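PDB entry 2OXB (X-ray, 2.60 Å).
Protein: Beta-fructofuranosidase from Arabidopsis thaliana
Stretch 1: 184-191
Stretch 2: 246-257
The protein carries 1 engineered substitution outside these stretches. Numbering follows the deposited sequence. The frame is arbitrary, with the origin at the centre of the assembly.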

# COMPACT_ATOMS: atom_id res chain seq x y z
N LYS A 184 -27.68 -13.20 -1.49
CA LYS A 184 -26.56 -13.41 -2.39
C LYS A 184 -26.92 -12.92 -3.79
O LYS A 184 -27.69 -13.55 -4.51
N SER A 185 -26.34 -11.78 -4.17
CA SER A 185 -26.58 -11.18 -5.47
C SER A 185 -26.09 -12.11 -6.59
O SER A 185 -24.92 -12.53 -6.59
N PRO A 186 -26.97 -12.44 -7.56
CA PRO A 186 -26.71 -13.32 -8.71
C PRO A 186 -25.72 -12.80 -9.77
O PRO A 186 -25.65 -13.35 -10.87
N GLU A 187 -24.97 -11.75 -9.44
CA GLU A 187 -23.98 -11.18 -10.36
C GLU A 187 -22.88 -10.39 -9.61
O GLU A 187 -23.18 -9.47 -8.84
N PRO A 188 -21.60 -10.74 -9.82
CA PRO A 188 -20.49 -10.04 -9.15
C PRO A 188 -20.38 -8.60 -9.60
O PRO A 188 -20.67 -8.27 -10.74
N LEU A 189 -19.95 -7.72 -8.71
CA LEU A 189 -19.82 -6.33 -9.09
C LEU A 189 -19.02 -6.29 -10.38
O LEU A 189 -19.32 -5.53 -11.30
N HIS A 190 -17.98 -7.13 -10.43
CA HIS A 190 -17.12 -7.24 -11.60
C HIS A 190 -16.39 -8.58 -11.56
O HIS A 190 -16.68 -9.41 -10.70
N TYR A 191 -15.45 -8.79 -12.48
CA TYR A 191 -14.68 -10.02 -12.55
C TYR A 191 -13.70 -9.89 -13.71
O TYR A 191 -13.83 -8.99 -14.53
N THR A 246 -17.13 3.67 -13.28
CA THR A 246 -18.43 4.18 -12.85
C THR A 246 -19.15 3.03 -12.14
O THR A 246 -18.62 1.93 -12.07
N TYR A 247 -20.33 3.29 -11.61
CA TYR A 247 -21.06 2.23 -10.91
C TYR A 247 -22.54 2.26 -11.21
O TYR A 247 -23.30 2.93 -10.52
N ASP A 248 -22.95 1.55 -12.26
CA ASP A 248 -24.36 1.54 -12.59
C ASP A 248 -25.07 0.86 -11.43
O ASP A 248 -24.95 -0.35 -11.22
N ARG A 249 -25.79 1.67 -10.66
CA ARG A 249 -26.53 1.18 -9.51
C ARG A 249 -27.59 0.17 -9.94
O ARG A 249 -28.02 -0.66 -9.14
N VAL A 250 -27.99 0.22 -11.21
CA VAL A 250 -28.99 -0.69 -11.74
C VAL A 250 -28.50 -2.14 -11.68
O VAL A 250 -28.98 -2.92 -10.86
N LYS A 251 -27.54 -2.49 -12.53
CA LYS A 251 -27.00 -3.85 -12.56
C LYS A 251 -25.96 -4.10 -11.46
O LYS A 251 -25.30 -5.14 -11.44
N ASP A 252 -25.84 -3.14 -10.54
CA ASP A 252 -24.91 -3.24 -9.42
C ASP A 252 -23.54 -3.71 -9.90
O ASP A 252 -22.84 -4.46 -9.20
N LYS A 253 -23.16 -3.27 -11.09
CA LYS A 253 -21.89 -3.67 -11.65
C LYS A 253 -20.90 -2.53 -11.70
O LYS A 253 -21.27 -1.36 -11.73
N PHE A 254 -19.63 -2.88 -11.70
CA PHE A 254 -18.60 -1.88 -11.79
C PHE A 254 -18.13 -1.81 -13.23
O PHE A 254 -17.79 -2.83 -13.83
N VAL A 255 -18.11 -0.60 -13.78
CA VAL A 255 -17.68 -0.38 -15.15
C VAL A 255 -16.40 0.46 -15.19
O VAL A 255 -16.44 1.68 -15.03
N PRO A 256 -15.24 -0.18 -15.41
CA PRO A 256 -13.97 0.56 -15.46
C PRO A 256 -13.91 1.55 -16.63
O PRO A 256 -14.65 1.42 -17.61
N ASP A 257 -13.03 2.53 -16.53
CA ASP A 257 -12.90 3.52 -17.58
C ASP A 257 -12.31 2.97 -18.87
O ASP A 257 -11.54 2.01 -18.87

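Packing of stretch 1 (184-191) against the hairpin of stretch 2 (246-257) in the beta-fructofuranosidase of Arabidopsis thaliana. Together the two segments bury 461 Å², and Leu189, His190 and Lys253 account for about half of it. In stretch 2, Thr246 and Val255 are paired by two backbone hydrogen bonds (Thr246 N to Val255 O, 2.7 Å; Val255 N to Thr246 O, 3.1 Å), with a weak one from Lys253 N to Asp248 O at 3.4 Å, and stretch 1 meets the returning arm where the CA atoms of Leu189 and Lys253 lie 4.2 Å apart.

Leu189 has the largest covered area, 100 Å². Its CA-to-CB bond points sideways, but the end of the side chain comes nearer to the hairpin. With chi1 in t and chi2 between wells at 97°, Leu189 CD1 lies 3.4 Å from Tyr247 CE1 and also 3.4 Å from the carbonyl O of Asp252, and Leu189 CD2 approaches Phe254 CB to 3.3 Å. Tyr247 (chi1 t) likewise starts sideways and brings its ring end closer; its hydroxyl is engaged elsewhere in the structure. Phe254 (chi1 t) points CB toward stretch 1, yet its ring leads away, so the leucine meets the base of this side chain. A backbone hydrogen bond lies beside this contact: Phe254 N donates to Leu189 O at 2.7 Å, with an N-H...acceptor angle of 165°. The same carbonyl O of Leu189 lies 3.2 Å from Lys253 CA in a CA-H...O contact, and Leu189 CA makes another to Asp252 O at 3.6 Å.

His190, also sideways at CB, has chi1 in t and chi2 at 68°. His190 ND1 accepts a hydrogen bond from Lys253 NZ at 3.0 Å, the ammonium lying at the ring edge, near its plane. Lys253 is extended, with chi1, chi2 and chi3 all t, before chi4 turns to m; this brings NZ back over its own strand, where Lys253 NZ also donates to Phe254 O at 2.9 Å. The lysine thus links the imidazole to the strand backbone. His190 ND1 also lies 3.2 Å from Phe254 O, a weak hydrogen bond with an angle of 123°; it requires a proton on the nitrogen that otherwise accepts from Lys253 NZ, so the two cannot form at once. Pro256, pointing toward stretch 1, places Pro256 CD 4.0 Å from His190 CE1. Lys253 CG approaches Leu189 O to 2.9 Å, a very short contact.

Toward the turn no hydrogen bond joins the stretches. Glu187 points toward the hairpin with chi1 and chi2 both t; Glu187 OE1 comes within 3.0 Å of Lys251 O, but both atoms are acceptors and no hydrogen bond joins them. Glu187 OE1 also lies 3.9 Å from Lys251 CB, whereas the lysine's end leads away. Ser185 (chi1 t) points inward too, though Ser185 OG stays 4.2 Å from Asp252 OD2. Pro188 turns away, as does Val255 on the hairpin.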

# COMPACT_ATOMS: atom_id res chain seq x y z
CB LYS A 184 -26.19 -14.90 -2.43
CG LYS A 184 -24.95 -15.25 -3.23
CD LYS A 184 -25.24 -15.35 -4.72
CE LYS A 184 -23.99 -15.75 -5.49
NZ LYS A 184 -24.25 -15.89 -6.94
CB SER A 185 -25.87 -9.83 -5.53
OG SER A 185 -26.52 -8.94 -6.42
CB PRO A 186 -28.11 -13.53 -9.29
CG PRO A 186 -28.77 -12.22 -9.02
CD PRO A 186 -28.37 -11.96 -7.60
CB GLU A 187 -24.67 -10.27 -11.40
CG GLU A 187 -23.70 -9.44 -12.29
CD GLU A 187 -24.40 -8.51 -13.29
OE1 GLU A 187 -25.32 -7.75 -12.89
OE2 GLU A 187 -24.00 -8.51 -14.49
CB PRO A 188 -19.28 -10.86 -9.57
CG PRO A 188 -19.65 -11.29 -10.96
CD PRO A 188 -21.09 -11.73 -10.78
CB LEU A 189 -19.09 -5.54 -8.01
CG LEU A 189 -18.98 -4.05 -8.33
CD1 LEU A 189 -20.09 -3.27 -7.64
CD2 LEU A 189 -17.63 -3.57 -7.89
CB HIS A 190 -16.09 -6.10 -11.64
CG HIS A 190 -15.41 -5.96 -12.97
ND1 HIS A 190 -16.07 -5.55 -14.11
CD2 HIS A 190 -14.14 -6.24 -13.35
CE1 HIS A 190 -15.24 -5.60 -15.14
NE2 HIS A 190 -14.07 -6.01 -14.71
CB TYR A 191 -15.61 -11.22 -12.79
CG TYR A 191 -16.23 -11.26 -14.18
CD1 TYR A 191 -15.54 -11.80 -15.27
CD2 TYR A 191 -17.49 -10.70 -14.42
CE1 TYR A 191 -16.07 -11.77 -16.55
CE2 TYR A 191 -18.03 -10.66 -15.70
CZ TYR A 191 -17.32 -11.19 -16.76
OH TYR A 191 -17.84 -11.14 -18.03
CB THR A 246 -19.26 4.65 -14.07
OG1 THR A 246 -18.38 5.03 -15.14
CG2 THR A 246 -20.12 5.86 -13.70
CB TYR A 247 -20.85 2.36 -9.40
CG TYR A 247 -21.71 1.45 -8.56
CD1 TYR A 247 -21.54 0.07 -8.57
CD2 TYR A 247 -22.69 1.98 -7.72
CE1 TYR A 247 -22.33 -0.77 -7.77
CE2 TYR A 247 -23.48 1.17 -6.92
CZ TYR A 247 -23.30 -0.19 -6.94
OH TYR A 247 -24.10 -0.96 -6.12
CB ASP A 248 -24.62 0.77 -13.88
CG ASP A 248 -26.08 0.85 -14.33
OD1 ASP A 248 -26.41 0.27 -15.38
OD2 ASP A 248 -26.90 1.48 -13.63
CB ARG A 249 -27.17 2.37 -8.80
CG ARG A 249 -26.38 3.66 -9.00
CD ARG A 249 -26.80 4.74 -8.02
NE ARG A 249 -25.77 4.99 -7.01
CZ ARG A 249 -25.43 4.13 -6.05
NH1 ARG A 249 -26.03 2.95 -5.96
NH2 ARG A 249 -24.49 4.46 -5.17
CB VAL A 250 -29.36 -0.34 -13.20
CG1 VAL A 250 -30.42 -1.31 -13.73
CG2 VAL A 250 -29.87 1.10 -13.27
CB LYS A 251 -26.38 -4.14 -13.93
CG LYS A 251 -27.41 -4.31 -15.04
CD LYS A 251 -26.81 -4.05 -16.42
CE LYS A 251 -27.81 -4.33 -17.52
NZ LYS A 251 -29.11 -3.64 -17.32
CB ASP A 252 -25.47 -4.22 -8.38
CG ASP A 252 -27.01 -4.23 -8.35
OD1 ASP A 252 -27.63 -3.14 -8.43
OD2 ASP A 252 -27.59 -5.33 -8.23
CB LYS A 253 -22.08 -4.23 -13.06
CG LYS A 253 -20.80 -4.74 -13.70
CD LYS A 253 -21.03 -5.25 -15.12
CE LYS A 253 -19.76 -5.87 -15.69
NZ LYS A 253 -18.61 -4.92 -15.66
CB PHE A 254 -17.43 -2.20 -10.88
CG PHE A 254 -16.34 -1.17 -10.94
CD1 PHE A 254 -16.62 0.16 -10.63
CD2 PHE A 254 -15.06 -1.52 -11.34
CE1 PHE A 254 -15.63 1.14 -10.72
CE2 PHE A 254 -14.07 -0.55 -11.44
CZ PHE A 254 -14.36 0.79 -11.13
CB VAL A 255 -18.77 0.35 -15.97
CG1 VAL A 255 -18.40 0.33 -17.44
CG2 VAL A 255 -20.12 -0.31 -15.75
CB PRO A 256 -12.93 -0.55 -15.59
CG PRO A 256 -13.67 -1.64 -16.30
CD PRO A 256 -15.01 -1.62 -15.59
CB ASP A 257 -12.06 4.72 -17.12
CG ASP A 257 -12.86 5.70 -16.30
OD1 ASP A 257 -13.88 6.20 -16.81
OD2 ASP A 257 -12.48 5.96 -15.15